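Side-chain contacts in SAG family member (Sag19) (Eimeria tenella, PDB 6ZZB), which is of unknown molecular function but serves as a major surface antigen of the parasite and is probably related in fold to the CAP proteins: residues A[46-51]-A[72-77]; A[85-90]-A[213-218]; A[98-103]-A[205-210]; A[126-131]-A[143-148]. All blocks are in the same frame, centred on the assembly; numbering follows the deposited sequence.

Interaction 1. Residues A[46-51]-A[72-77]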
loop_
_atom_site.group_PDB
_atom_site.type_symbol
_atom_site.label_atom_id
_atom_site.label_comp_id
_atom_site.label_asym_id
_atom_site.label_seq_id
_atom_site.Cartn_x
_atom_site.Cartn_y
_atom_site.Cartn_z
ATOM N N ALA A 46 15.094 -5.593 2.905
ATOM C CA ALA A 46 13.666 -5.960 2.813
ATOM C C ALA A 46 13.544 -7.397 2.316
ATOM O O ALA A 46 14.354 -7.817 1.513
ATOM C CB ALA A 46 12.924 -5.010 1.907
ATOM N N ASP A 47 12.500 -8.060 2.772
ATOM C CA ASP A 47 12.076 -9.417 2.351
ATOM C C ASP A 47 10.784 -9.268 1.564
ATOM O O ASP A 47 9.944 -8.423 1.901
ATOM C CB ASP A 47 11.836 -10.357 3.539
ATOM C CG ASP A 47 13.095 -11.057 4.013
ATOM O OD1 ASP A 47 14.185 -10.691 3.514
ATOM O OD2 ASP A 47 12.966 -11.956 4.864
ATOM N N GLU A 48 10.615 -10.126 0.586
ATOM C CA GLU A 48 9.348 -10.258 -0.155
ATOM C C GLU A 48 8.299 -10.843 0.792
ATOM O O GLU A 48 8.603 -11.710 1.608
ATOM C CB GLU A 48 9.671 -11.152 -1.354
ATOM C CG GLU A 48 8.530 -11.435 -2.276
ATOM C CD GLU A 48 7.882 -12.793 -2.082
ATOM O OE1 GLU A 48 7.917 -13.309 -0.950
ATOM O OE2 GLU A 48 7.387 -13.340 -3.087
ATOM N N LYS A 49 7.086 -10.304 0.734
ATOM C CA LYS A 49 5.994 -10.659 1.648
ATOM C C LYS A 49 4.706 -10.987 0.898
ATOM O O LYS A 49 3.660 -11.125 1.545
ATOM C CB LYS A 49 5.728 -9.521 2.632
ATOM C CG LYS A 49 6.853 -9.172 3.576
ATOM C CD LYS A 49 7.275 -10.315 4.449
ATOM C CE LYS A 49 8.120 -9.860 5.637
ATOM N NZ LYS A 49 8.623 -11.014 6.418
ATOM N N THR A 50 4.721 -11.163 -0.414
ATOM C CA THR A 50 3.480 -11.328 -1.176
ATOM C C THR A 50 2.737 -12.566 -0.697
ATOM O O THR A 50 1.529 -12.502 -0.446
ATOM C CB THR A 50 3.732 -11.400 -2.669
ATOM O OG1 THR A 50 4.538 -10.252 -3.012
ATOM C CG2 THR A 50 2.440 -11.470 -3.447
ATOM N N GLU A 51 3.425 -13.685 -0.533
ATOM C CA GLU A 51 2.720 -14.908 -0.076
ATOM C C GLU A 51 2.208 -14.748 1.359
ATOM O O GLU A 51 1.277 -15.473 1.736
ATOM C CB GLU A 51 3.647 -16.120 -0.163
ATOM C CG GLU A 51 3.991 -16.538 -1.570
ATOM C CD GLU A 51 5.105 -15.783 -2.253
ATOM O OE1 GLU A 51 5.782 -14.976 -1.582
ATOM O OE2 GLU A 51 5.281 -15.993 -3.456
ATOM N N LEU A 72 -6.646 -11.085 -6.444
ATOM C CA LEU A 72 -5.337 -10.665 -6.977
ATOM C C LEU A 72 -4.389 -11.857 -7.015
ATOM O O LEU A 72 -4.450 -12.720 -6.139
ATOM C CB LEU A 72 -4.747 -9.592 -6.068
ATOM C CG LEU A 72 -5.639 -8.379 -5.802
ATOM C CD1 LEU A 72 -4.849 -7.366 -4.974
ATOM C CD2 LEU A 72 -6.083 -7.751 -7.094
ATOM N N ALA A 73 -3.527 -11.800 -8.005
ATOM C CA ALA A 73 -2.390 -12.728 -8.135
ATOM C C ALA A 73 -1.113 -12.016 -7.721
ATOM O O ALA A 73 -1.079 -10.777 -7.652
ATOM C CB ALA A 73 -2.278 -13.216 -9.546
ATOM N N LYS A 74 -0.065 -12.771 -7.516
ATOM C CA LYS A 74 1.279 -12.211 -7.291
ATOM C C LYS A 74 1.754 -11.469 -8.532
ATOM O O LYS A 74 1.673 -11.996 -9.676
ATOM C CB LYS A 74 2.243 -13.331 -6.949
ATOM C CG LYS A 74 3.696 -12.923 -6.866
ATOM C CD LYS A 74 4.506 -14.047 -6.271
ATOM C CE LYS A 74 5.947 -13.665 -6.058
ATOM N NZ LYS A 74 6.698 -14.858 -5.595
ATOM N N ALA A 75 2.292 -10.275 -8.353
ATOM C CA ALA A 75 3.046 -9.544 -9.384
ATOM C C ALA A 75 4.521 -9.889 -9.201
ATOM O O ALA A 75 5.021 -9.878 -8.067
ATOM C CB ALA A 75 2.825 -8.050 -9.270
ATOM N N GLU A 76 5.211 -10.187 -10.291
ATOM C CA GLU A 76 6.660 -10.427 -10.239
ATOM C C GLU A 76 7.394 -9.095 -10.334
ATOM O O GLU A 76 6.844 -8.096 -10.769
ATOM C CB GLU A 76 7.099 -11.378 -11.355
ATOM C CG GLU A 76 6.352 -12.688 -11.328
ATOM C CD GLU A 76 6.711 -13.585 -10.154
ATOM O OE1 GLU A 76 7.764 -13.356 -9.502
ATOM O OE2 GLU A 76 5.932 -14.510 -9.874
ATOM N N ASP A 77 8.640 -9.099 -9.892
ATOM C CA ASP A 77 9.481 -7.893 -9.925
ATOM C C ASP A 77 9.456 -7.239 -11.301
ATOM O O ASP A 77 9.346 -6.035 -11.359
ATOM C CB ASP A 77 10.918 -8.177 -9.508
ATOM C CG ASP A 77 11.101 -8.441 -8.035
ATOM O OD1 ASP A 77 10.228 -8.074 -7.270
ATOM O OD2 ASP A 77 12.161 -8.961 -7.648
HETATM O O HOH W 1 6.107 -10.231 -5.544
#

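Interaction 2. Residues A[85-90]-A[213-218]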
loop_
_atom_site.group_PDB
_atom_site.type_symbol
_atom_site.label_atom_id
_atom_site.label_comp_id
_atom_site.label_asym_id
_atom_site.label_seq_id
_atom_site.Cartn_x
_atom_site.Cartn_y
_atom_site.Cartn_z
ATOM N N LYS A 85 7.557 2.068 -14.571
ATOM C CA LYS A 85 8.153 2.777 -15.732
ATOM C C LYS A 85 7.055 3.475 -16.537
ATOM O O LYS A 85 7.251 4.621 -16.990
ATOM C CB LYS A 85 8.932 1.785 -16.587
ATOM C CG LYS A 85 9.594 2.413 -17.804
ATOM C CD LYS A 85 10.333 1.392 -18.627
ATOM C CE LYS A 85 10.845 1.983 -19.931
ATOM N NZ LYS A 85 11.860 3.033 -19.690
ATOM N N ALA A 86 5.887 2.858 -16.655
ATOM C CA ALA A 86 4.735 3.417 -17.403
ATOM C C ALA A 86 4.205 4.697 -16.757
ATOM O O ALA A 86 3.604 5.520 -17.472
ATOM C CB ALA A 86 3.655 2.385 -17.523
ATOM N N ILE A 87 4.402 4.882 -15.451
ATOM C CA ILE A 87 3.944 6.114 -14.756
ATOM C C ILE A 87 5.177 6.949 -14.426
ATOM O O ILE A 87 5.071 7.775 -13.490
ATOM C CB ILE A 87 3.039 5.831 -13.540
ATOM C CG1 ILE A 87 3.717 4.942 -12.497
ATOM C CG2 ILE A 87 1.725 5.243 -14.019
ATOM C CD1 ILE A 87 3.012 4.882 -11.160
ATOM N N LYS A 88 6.288 6.709 -15.115
ATOM C CA LYS A 88 7.478 7.601 -15.102
ATOM C C LYS A 88 8.173 7.526 -13.742
ATOM O O LYS A 88 8.758 8.529 -13.299
ATOM C CB LYS A 88 7.039 9.032 -15.443
ATOM C CG LYS A 88 6.414 9.199 -16.826
ATOM C CD LYS A 88 7.298 8.706 -17.964
ATOM C CE LYS A 88 8.166 9.794 -18.564
ATOM N NZ LYS A 88 8.809 9.345 -19.821
ATOM N N ILE A 89 8.166 6.363 -13.113
ATOM C CA ILE A 89 8.942 6.113 -11.857
ATOM C C ILE A 89 10.034 5.098 -12.156
ATOM O O ILE A 89 9.719 3.938 -12.463
ATOM C CB ILE A 89 8.005 5.670 -10.706
ATOM C CG1 ILE A 89 6.995 6.767 -10.390
ATOM C CG2 ILE A 89 8.815 5.249 -9.491
ATOM C CD1 ILE A 89 5.910 6.384 -9.409
ATOM N N GLU A 90 11.292 5.542 -12.141
ATOM C CA GLU A 90 12.441 4.704 -12.539
ATOM C C GLU A 90 13.565 4.777 -11.513
ATOM O O GLU A 90 14.632 4.212 -11.750
ATOM C CB GLU A 90 12.934 5.114 -13.926
ATOM C CG GLU A 90 11.874 4.902 -14.988
ATOM C CD GLU A 90 12.408 4.813 -16.408
ATOM O OE1 GLU A 90 12.325 5.839 -17.100
ATOM O OE2 GLU A 90 12.883 3.706 -16.821
ATOM N N PRO A 213 -1.860 0.633 -10.679
ATOM C CA PRO A 213 -1.987 1.533 -9.544
ATOM C C PRO A 213 -3.124 2.535 -9.691
ATOM O O PRO A 213 -3.336 3.067 -10.784
ATOM C CB PRO A 213 -0.642 2.270 -9.508
ATOM C CG PRO A 213 -0.159 2.238 -10.950
ATOM C CD PRO A 213 -0.642 0.893 -11.460
ATOM N N LEU A 214 -3.755 2.879 -8.578
ATOM C CA LEU A 214 -4.580 4.097 -8.532
ATOM C C LEU A 214 -3.707 5.306 -8.799
ATOM O O LEU A 214 -2.585 5.399 -8.270
ATOM C CB LEU A 214 -5.239 4.268 -7.164
ATOM C CG LEU A 214 -6.405 3.353 -6.902
ATOM C CD1 LEU A 214 -6.791 3.481 -5.434
ATOM C CD2 LEU A 214 -7.574 3.695 -7.820
ATOM N N ARG A 215 -4.233 6.261 -9.556
ATOM C CA ARG A 215 -3.537 7.528 -9.850
ATOM C C ARG A 215 -4.469 8.702 -9.554
ATOM O O ARG A 215 -5.674 8.498 -9.526
ATOM C CB ARG A 215 -3.035 7.480 -11.296
ATOM C CG ARG A 215 -2.063 6.329 -11.521
ATOM C CD ARG A 215 -1.471 6.352 -12.902
ATOM N NE ARG A 215 -0.681 7.568 -13.089
ATOM C CZ ARG A 215 -0.374 8.095 -14.265
ATOM N NH1 ARG A 215 -0.771 7.517 -15.388
ATOM N NH2 ARG A 215 0.348 9.200 -14.310
ATOM N N LYS A 216 -3.892 9.880 -9.400
ATOM C CA LYS A 216 -4.642 11.124 -9.146
ATOM C C LYS A 216 -5.765 11.213 -10.173
ATOM O O LYS A 216 -5.513 10.977 -11.384
ATOM C CB LYS A 216 -3.714 12.335 -9.165
ATOM C CG LYS A 216 -4.272 13.547 -8.451
ATOM C CD LYS A 216 -3.468 14.777 -8.715
ATOM C CE LYS A 216 -4.109 16.015 -8.139
ATOM N NZ LYS A 216 -3.100 17.086 -8.013
ATOM N N GLU A 217 -6.967 11.515 -9.668
ATOM C CA GLU A 217 -8.252 11.700 -10.410
ATOM C C GLU A 217 -8.939 10.381 -10.792
ATOM O O GLU A 217 -10.098 10.466 -11.184
ATOM C CB GLU A 217 -8.116 12.651 -11.605
ATOM C CG GLU A 217 -7.878 14.085 -11.184
ATOM C CD GLU A 217 -8.276 15.132 -12.209
ATOM O OE1 GLU A 217 -9.418 15.072 -12.708
ATOM O OE2 GLU A 217 -7.448 16.016 -12.494
ATOM N N ASP A 218 -8.367 9.189 -10.571
ATOM C CA ASP A 218 -9.158 7.941 -10.667
ATOM C C ASP A 218 -10.307 7.999 -9.657
ATOM O O ASP A 218 -10.090 8.512 -8.539
ATOM C CB ASP A 218 -8.329 6.693 -10.364
ATOM C CG ASP A 218 -7.307 6.366 -11.434
ATOM O OD1 ASP A 218 -7.368 6.986 -12.517
ATOM O OD2 ASP A 218 -6.464 5.496 -11.182
#

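Interaction 3. Residues A[98-103]-A[205-210]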
loop_
_atom_site.group_PDB
_atom_site.type_symbol
_atom_site.label_atom_id
_atom_site.label_comp_id
_atom_site.label_asym_id
_atom_site.label_seq_id
_atom_site.Cartn_x
_atom_site.Cartn_y
_atom_site.Cartn_z
ATOM N N PRO A 98 10.538 -4.529 -2.719
ATOM C CA PRO A 98 11.583 -4.475 -1.700
ATOM C C PRO A 98 12.388 -3.176 -1.750
ATOM O O PRO A 98 12.677 -2.593 -0.714
ATOM C CB PRO A 98 12.464 -5.687 -2.017
ATOM C CG PRO A 98 11.524 -6.643 -2.700
ATOM C CD PRO A 98 10.580 -5.786 -3.504
ATOM N N LYS A 99 12.741 -2.728 -2.945
ATOM C CA LYS A 99 13.565 -1.507 -3.063
ATOM C C LYS A 99 12.774 -0.302 -2.592
ATOM O O LYS A 99 13.355 0.625 -1.998
ATOM C CB LYS A 99 14.047 -1.289 -4.478
ATOM C CG LYS A 99 14.968 -2.383 -4.964
ATOM C CD LYS A 99 15.256 -2.254 -6.442
ATOM C CE LYS A 99 16.249 -3.277 -6.939
ATOM N NZ LYS A 99 16.522 -3.065 -8.378
ATOM N N ILE A 100 11.478 -0.253 -2.852
ATOM C CA ILE A 100 10.644 0.883 -2.407
ATOM C C ILE A 100 10.471 0.813 -0.893
ATOM O O ILE A 100 10.557 1.874 -0.240
ATOM C CB ILE A 100 9.311 0.906 -3.163
ATOM C CG1 ILE A 100 9.561 1.296 -4.616
ATOM C CG2 ILE A 100 8.318 1.840 -2.489
ATOM C CD1 ILE A 100 8.391 1.017 -5.553
ATOM N N ALA A 101 10.256 -0.361 -0.308
ATOM C CA ALA A 101 10.142 -0.442 1.170
ATOM C C ALA A 101 11.402 0.153 1.811
ATOM O O ALA A 101 11.298 0.928 2.789
ATOM C CB ALA A 101 9.908 -1.878 1.603
ATOM N N VAL A 102 12.556 -0.202 1.289
ATOM C CA VAL A 102 13.860 0.327 1.792
ATOM C C VAL A 102 13.896 1.846 1.582
ATOM O O VAL A 102 14.276 2.594 2.495
ATOM C CB VAL A 102 15.037 -0.397 1.136
ATOM C CG1 VAL A 102 16.360 0.337 1.409
ATOM C CG2 VAL A 102 15.081 -1.855 1.578
ATOM N N THR A 103 13.549 2.316 0.400
ATOM C CA THR A 103 13.543 3.761 0.105
ATOM C C THR A 103 12.694 4.502 1.130
ATOM O O THR A 103 13.060 5.613 1.578
ATOM C CB THR A 103 13.057 4.047 -1.327
ATOM O OG1 THR A 103 13.976 3.408 -2.221
ATOM C CG2 THR A 103 12.943 5.527 -1.625
ATOM N N VAL A 205 8.966 -0.631 7.282
ATOM C CA VAL A 205 7.871 -0.293 6.335
ATOM C C VAL A 205 7.465 -1.540 5.549
ATOM O O VAL A 205 8.331 -2.194 4.955
ATOM C CB VAL A 205 8.269 0.829 5.368
ATOM C CG1 VAL A 205 7.183 1.140 4.354
ATOM C CG2 VAL A 205 8.597 2.095 6.159
ATOM N N LEU A 206 6.166 -1.798 5.489
ATOM C CA LEU A 206 5.522 -2.704 4.520
ATOM C C LEU A 206 5.024 -1.876 3.362
ATOM O O LEU A 206 4.273 -0.899 3.586
ATOM C CB LEU A 206 4.375 -3.436 5.202
ATOM C CG LEU A 206 3.447 -4.228 4.280
ATOM C CD1 LEU A 206 4.164 -5.384 3.621
ATOM C CD2 LEU A 206 2.265 -4.740 5.065
ATOM N N PHE A 207 5.379 -2.278 2.154
ATOM C CA PHE A 207 4.890 -1.654 0.916
ATOM C C PHE A 207 4.309 -2.734 0.038
ATOM O O PHE A 207 4.997 -3.729 -0.221
ATOM C CB PHE A 207 6.012 -0.932 0.190
ATOM C CG PHE A 207 5.574 -0.264 -1.080
ATOM C CD1 PHE A 207 4.795 0.875 -0.998
ATOM C CD2 PHE A 207 5.922 -0.749 -2.334
ATOM C CE1 PHE A 207 4.365 1.509 -2.157
ATOM C CE2 PHE A 207 5.445 -0.125 -3.477
ATOM C CZ PHE A 207 4.695 1.001 -3.376
ATOM N N CYS A 208 3.106 -2.527 -0.460
ATOM C CA CYS A 208 2.508 -3.410 -1.478
ATOM C C CYS A 208 2.196 -2.588 -2.716
ATOM O O CYS A 208 1.446 -1.600 -2.636
ATOM C CB CYS A 208 1.244 -4.072 -0.976
ATOM S SG CYS A 208 1.409 -5.173 0.441
ATOM N N TYR A 209 2.728 -3.018 -3.850
ATOM C CA TYR A 209 2.499 -2.382 -5.148
ATOM C C TYR A 209 1.422 -3.155 -5.889
ATOM O O TYR A 209 1.570 -4.373 -6.077
ATOM C CB TYR A 209 3.775 -2.340 -5.995
ATOM C CG TYR A 209 3.567 -1.536 -7.244
ATOM C CD1 TYR A 209 3.583 -0.163 -7.176
ATOM C CD2 TYR A 209 3.296 -2.102 -8.474
ATOM C CE1 TYR A 209 3.308 0.626 -8.266
ATOM C CE2 TYR A 209 3.070 -1.331 -9.587
ATOM C CZ TYR A 209 3.102 0.046 -9.494
ATOM O OH TYR A 209 2.896 0.838 -10.579
ATOM N N PHE A 210 0.374 -2.456 -6.296
ATOM C CA PHE A 210 -0.751 -3.027 -7.050
ATOM C C PHE A 210 -0.622 -2.639 -8.519
ATOM O O PHE A 210 -0.378 -1.489 -8.838
ATOM C CB PHE A 210 -2.072 -2.518 -6.482
ATOM C CG PHE A 210 -2.314 -2.942 -5.057
ATOM C CD1 PHE A 210 -1.711 -2.270 -3.992
ATOM C CD2 PHE A 210 -3.134 -4.017 -4.753
ATOM C CE1 PHE A 210 -1.910 -2.666 -2.688
ATOM C CE2 PHE A 210 -3.350 -4.402 -3.437
ATOM C CZ PHE A 210 -2.741 -3.732 -2.400
#

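Interaction 4. Residues A[126-131]-A[143-148]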
loop_
_atom_site.group_PDB
_atom_site.type_symbol
_atom_site.label_atom_id
_atom_site.label_comp_id
_atom_site.label_asym_id
_atom_site.label_seq_id
_atom_site.Cartn_x
_atom_site.Cartn_y
_atom_site.Cartn_z
ATOM N N LEU A 126 -0.017 0.377 -1.119
ATOM C CA LEU A 126 -0.272 0.264 0.331
ATOM C C LEU A 126 1.027 0.506 1.082
ATOM O O LEU A 126 2.071 -0.049 0.718
ATOM C CB LEU A 126 -0.888 -1.099 0.639
ATOM C CG LEU A 126 -1.048 -1.467 2.110
ATOM C CD1 LEU A 126 -2.256 -2.379 2.279
ATOM C CD2 LEU A 126 0.237 -2.099 2.651
ATOM N N VAL A 127 0.948 1.335 2.116
ATOM C CA VAL A 127 2.111 1.677 2.956
ATOM C C VAL A 127 1.721 1.487 4.406
ATOM O O VAL A 127 0.793 2.168 4.861
ATOM C CB VAL A 127 2.581 3.111 2.695
ATOM C CG1 VAL A 127 3.776 3.479 3.543
ATOM C CG2 VAL A 127 2.865 3.326 1.235
ATOM N N ILE A 128 2.445 0.661 5.149
ATOM C CA ILE A 128 2.203 0.502 6.602
ATOM C C ILE A 128 3.532 0.506 7.335
ATOM O O ILE A 128 4.286 -0.466 7.265
ATOM C CB ILE A 128 1.412 -0.768 6.927
ATOM C CG1 ILE A 128 0.085 -0.833 6.186
ATOM C CG2 ILE A 128 1.228 -0.874 8.427
ATOM C CD1 ILE A 128 -0.673 -2.129 6.361
ATOM N N PRO A 129 3.845 1.580 8.072
ATOM C CA PRO A 129 4.983 1.541 8.987
ATOM C C PRO A 129 4.640 0.697 10.213
ATOM O O PRO A 129 3.475 0.607 10.583
ATOM C CB PRO A 129 5.182 3.003 9.378
ATOM C CG PRO A 129 4.337 3.804 8.413
ATOM C CD PRO A 129 3.184 2.890 8.049
ATOM N N PHE A 130 5.645 0.035 10.777
ATOM C CA PHE A 130 5.461 -0.745 12.029
ATOM C C PHE A 130 6.748 -0.635 12.822
ATOM O O PHE A 130 7.817 -0.429 12.277
ATOM C CB PHE A 130 5.001 -2.171 11.733
ATOM C CG PHE A 130 5.921 -2.994 10.869
ATOM C CD1 PHE A 130 5.898 -2.863 9.484
ATOM C CD2 PHE A 130 6.772 -3.947 11.421
ATOM C CE1 PHE A 130 6.720 -3.643 8.678
ATOM C CE2 PHE A 130 7.587 -4.728 10.623
ATOM C CZ PHE A 130 7.582 -4.568 9.251
ATOM N N PRO A 131 6.675 -0.647 14.176
ATOM C CA PRO A 131 7.864 -0.396 14.974
ATOM C C PRO A 131 8.946 -1.450 14.740
ATOM O O PRO A 131 8.655 -2.618 14.520
ATOM C CB PRO A 131 7.378 -0.470 16.433
ATOM C CG PRO A 131 5.868 -0.307 16.340
ATOM C CD PRO A 131 5.477 -0.896 15.002
ATOM N N GLN A 143 -5.284 -6.025 8.185
ATOM C CA GLN A 143 -6.636 -5.910 8.786
ATOM C C GLN A 143 -6.736 -4.552 9.485
ATOM O O GLN A 143 -7.789 -3.920 9.393
ATOM C CB GLN A 143 -6.885 -7.040 9.777
ATOM C CG GLN A 143 -8.280 -6.993 10.396
ATOM C CD GLN A 143 -9.405 -7.073 9.392
ATOM O OE1 GLN A 143 -10.125 -6.095 9.129
ATOM N NE2 GLN A 143 -9.581 -8.233 8.806
ATOM N N ALA A 144 -5.726 -4.100 10.212
ATOM C CA ALA A 144 -5.818 -2.861 10.991
ATOM C C ALA A 144 -5.951 -1.689 10.018
ATOM O O ALA A 144 -6.725 -0.755 10.308
ATOM C CB ALA A 144 -4.646 -2.691 11.908
ATOM N N THR A 145 -5.194 -1.654 8.911
ATOM C CA THR A 145 -5.289 -0.503 7.986
ATOM C C THR A 145 -6.652 -0.525 7.331
ATOM O O THR A 145 -7.219 0.564 7.060
ATOM C CB THR A 145 -4.125 -0.475 6.975
ATOM O OG1 THR A 145 -3.949 0.868 6.520
ATOM C CG2 THR A 145 -4.302 -1.391 5.792
ATOM N N TYR A 146 -7.182 -1.689 7.037
ATOM C CA TYR A 146 -8.489 -1.816 6.387
ATOM C C TYR A 146 -9.553 -1.219 7.309
ATOM O O TYR A 146 -10.364 -0.381 6.854
ATOM C CB TYR A 146 -8.780 -3.284 6.068
ATOM C CG TYR A 146 -10.125 -3.475 5.431
ATOM C CD1 TYR A 146 -10.294 -3.378 4.057
ATOM C CD2 TYR A 146 -11.239 -3.704 6.212
ATOM C CE1 TYR A 146 -11.532 -3.553 3.468
ATOM C CE2 TYR A 146 -12.492 -3.861 5.635
ATOM C CZ TYR A 146 -12.636 -3.774 4.262
ATOM O OH TYR A 146 -13.884 -3.933 3.705
ATOM N N THR A 147 -9.576 -1.634 8.563
ATOM C CA THR A 147 -10.644 -1.188 9.493
ATOM C C THR A 147 -10.519 0.323 9.640
ATOM O O THR A 147 -11.540 1.053 9.494
ATOM C CB THR A 147 -10.511 -1.928 10.816
ATOM O OG1 THR A 147 -10.794 -3.298 10.516
ATOM C CG2 THR A 147 -11.458 -1.369 11.870
ATOM N N ALA A 148 -9.339 0.823 9.943
ATOM C CA ALA A 148 -9.105 2.263 10.169
ATOM C C ALA A 148 -9.420 3.037 8.886
ATOM O O ALA A 148 -10.009 4.137 8.961
ATOM C CB ALA A 148 -7.722 2.539 10.674
#

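Interaction 1. Residues A[46-51]-A[72-77]
Lys74 carries this contact: its side chain runs out across Thr50 at about a right angle and ends against the carboxylates of Glu48 and Glu51, which approach the ammonium from the same side. The lysine is almost fully stretched, with CG anti to the backbone N (chi1 173°) and the rest of the chain extended beyond it, which gives it the length to clear the start of helix 50-61 and reach both acids. Along the way its aliphatic part meets the methyl of Thr50, with Thr50 CG2 lying 3.9 Å from Lys74 CG. At the far end the ammonium makes two salt bridges. Lys74 NZ donates to Glu51 OE2 at 2.8 Å, using the syn lone pair of that oxygen. It also donates to Glu48 OE2 at 3.0 Å, approaching nearly along the C-O bond. Both glutamates bend at chi2 to bring their carboxylates round to the lysine, and the shared ammonium probably offsets the repulsion between the two acids.

Thr50 splits its duties. While CG2 faces the lysine, OG1 is hydrogen-bonded to the backbone N of Cys193, and a water hydrogen-bonded to Thr50 OG1 at 3.0 Å donates to Ala75 O at 2.8 Å, bridging the segments beneath the charged layer.

The three charged ends sit on the outer side of this corner of the fold. Beneath them, strand 46-48 pairs antiparallel and strand 73-74 pairs parallel with strand 190-196, while Leu72 packs inward against helix 50-61 and Phe210 of strand 203-211.

Interaction 2. Residues A[85-90]-A[213-218]
The guanidinium of Arg215 lies flat against the methyl branch of Ile87: CG2 sits 3.3 Å above the plane on one face, displaced toward the rim of the group. From there the methyl is in touch with several atoms at once, Ile87 CG2 being 3.5 Å from both Arg215 NE and Arg215 CZ, and 3.6 Å from Arg215 CD. The arginine chain gets there by bending at chi3 (63°), which turns its flat end over the isoleucine, and the two chains lie alongside, pointing opposite ways. Pro213 offers a second surface, its pyrrolidine ring. Its CG meets the end of the longer isoleucine branch, with Ile87 CD1 4.1 Å from Pro213 CG. The two branches of Ile87 thus serve different partners; CG1 occupies the crowded position between the backbone N and the carbonyl carbon (chi1 58°), leaving CG2 to the arginine. Pro124 touches both Ile87 and Pro213.

Each segment is shaped by its own bonds. Helix 77-86 ends in a Schellman motif with Lys88 as C-prime residue, just after Ile87. Opposite it, a type II turn runs from Arg215 to Asp218, and Arg215 N donates to Asp218 OD2 at 2.9 Å from well above the carboxylate plane. The same oxygen also takes a salt bridge from Lys187.

No hydrogen bond joins the two segments. What holds them is dispersion between a methyl, a proline ring and the flat face of an arginine; the methyl meets the face of the guanidinium and uses none of its N-H donors.

Interaction 3. Residues A[98-103]-A[205-210]
Ile100 and Phe207 make a CH-pi contact, one of two main parts of this helix-on-strand packing. Ile100 CG2 stands 3.5 Å from the centroid of the Phe207 ring and 10° off its normal, so the methyl rests squarely over the middle of one face. The phenylalanine reaches it with CG anti to the backbone N (chi1 -180°), holding the ring out from the strand toward the helix. The longer branch of Ile100 extends the same contact, Ile100 CD1 lying 3.8 Å from Phe207 CE2.

Simple apolar packing comes next. Ala101 presents only a methyl, which allows the backbones to close to 5.4 Å between Ala101 CA and Phe207 CA. The apolar pair here is Ala101 CB with Phe207 CB, 4.3 Å apart. Separately, the methyl makes a van der Waals contact with the strand backbone, Ala101 CB lying 3.7 Å from Val205 O.

No hydrogen bond crosses between the two segments. In the helix, Thr103 OG1 and Thr103 N both donate to Lys99 O, from opposite faces of its plane.

The short helix and strand segments run at 140° to one another, their axes 7.6 Å apart at the closest point. Strand 203-211 is flanked in the sheet by 126-131 and 190-196, the latter also joined to it by the Cys193-Cys208 disulfide. Helix 97-105 covers one face of the sheet, next to helix 77-86, whose Leu84 touches both Ile100 and Tyr209.

Interaction 4. Residues A[126-131]-A[143-148]
This is a small, wholly apolar and buried contact in which helix 138-155 leans on strand 126-131 through a single threonine. Ile128 and Leu126, two residues apart on the strand, both direct their side chains at the helix, and Thr145 answers with its methyl. The main touch is end-on from the isoleucine: Ile128 CD1 lies 3.7 Å from Thr145 CG2 and 3.9 Å from Thr145 CB. Leu126 stands farther off, its CD1 being 4.2 Å from Thr145 CG2.

The threonine rotamer sorts its two branches. With OG1 roughly opposite the backbone N (chi1 -156°), the methyl faces the strand and the hydroxyl turns to helix 175-183, where Asn176 and Asn179 both donate to it through their ND2 atoms. The buried oxygen is therefore held by two bonds. Asn179 in turn accepts from Val127 N with OD1, so the Asn179 amide links the Thr145 hydroxyl to the backbone of the strand that its methyl touches.

Across the sheet from here, helices 77-86 and 97-105 cover the other face. Helices on both faces of a central sheet are consistent with the alpha-beta-alpha sandwich of the CAP proteins.

Interactions 3 and 4 belong to the core: they lie on opposite faces of the same sheet, and their strands 203-211 and 126-131 are hydrogen-bonded neighbours. Both are apolar, but a ring face receives the methyl in one and aliphatic ends meet in the other. Interactions 1 and 2 are partly buried and nearer the surface, and each brings in a charged side chain, paired with acids in interaction 1 and laid flat on a methyl in interaction 2. Interaction 1 touches interaction 3 through Leu72 on Phe210 and Ala46 on Pro98 and Val102; interaction 2 reaches it through Ile87 beside Tyr209. Interactions 2 and 4 stand about 22 Å apart between centres.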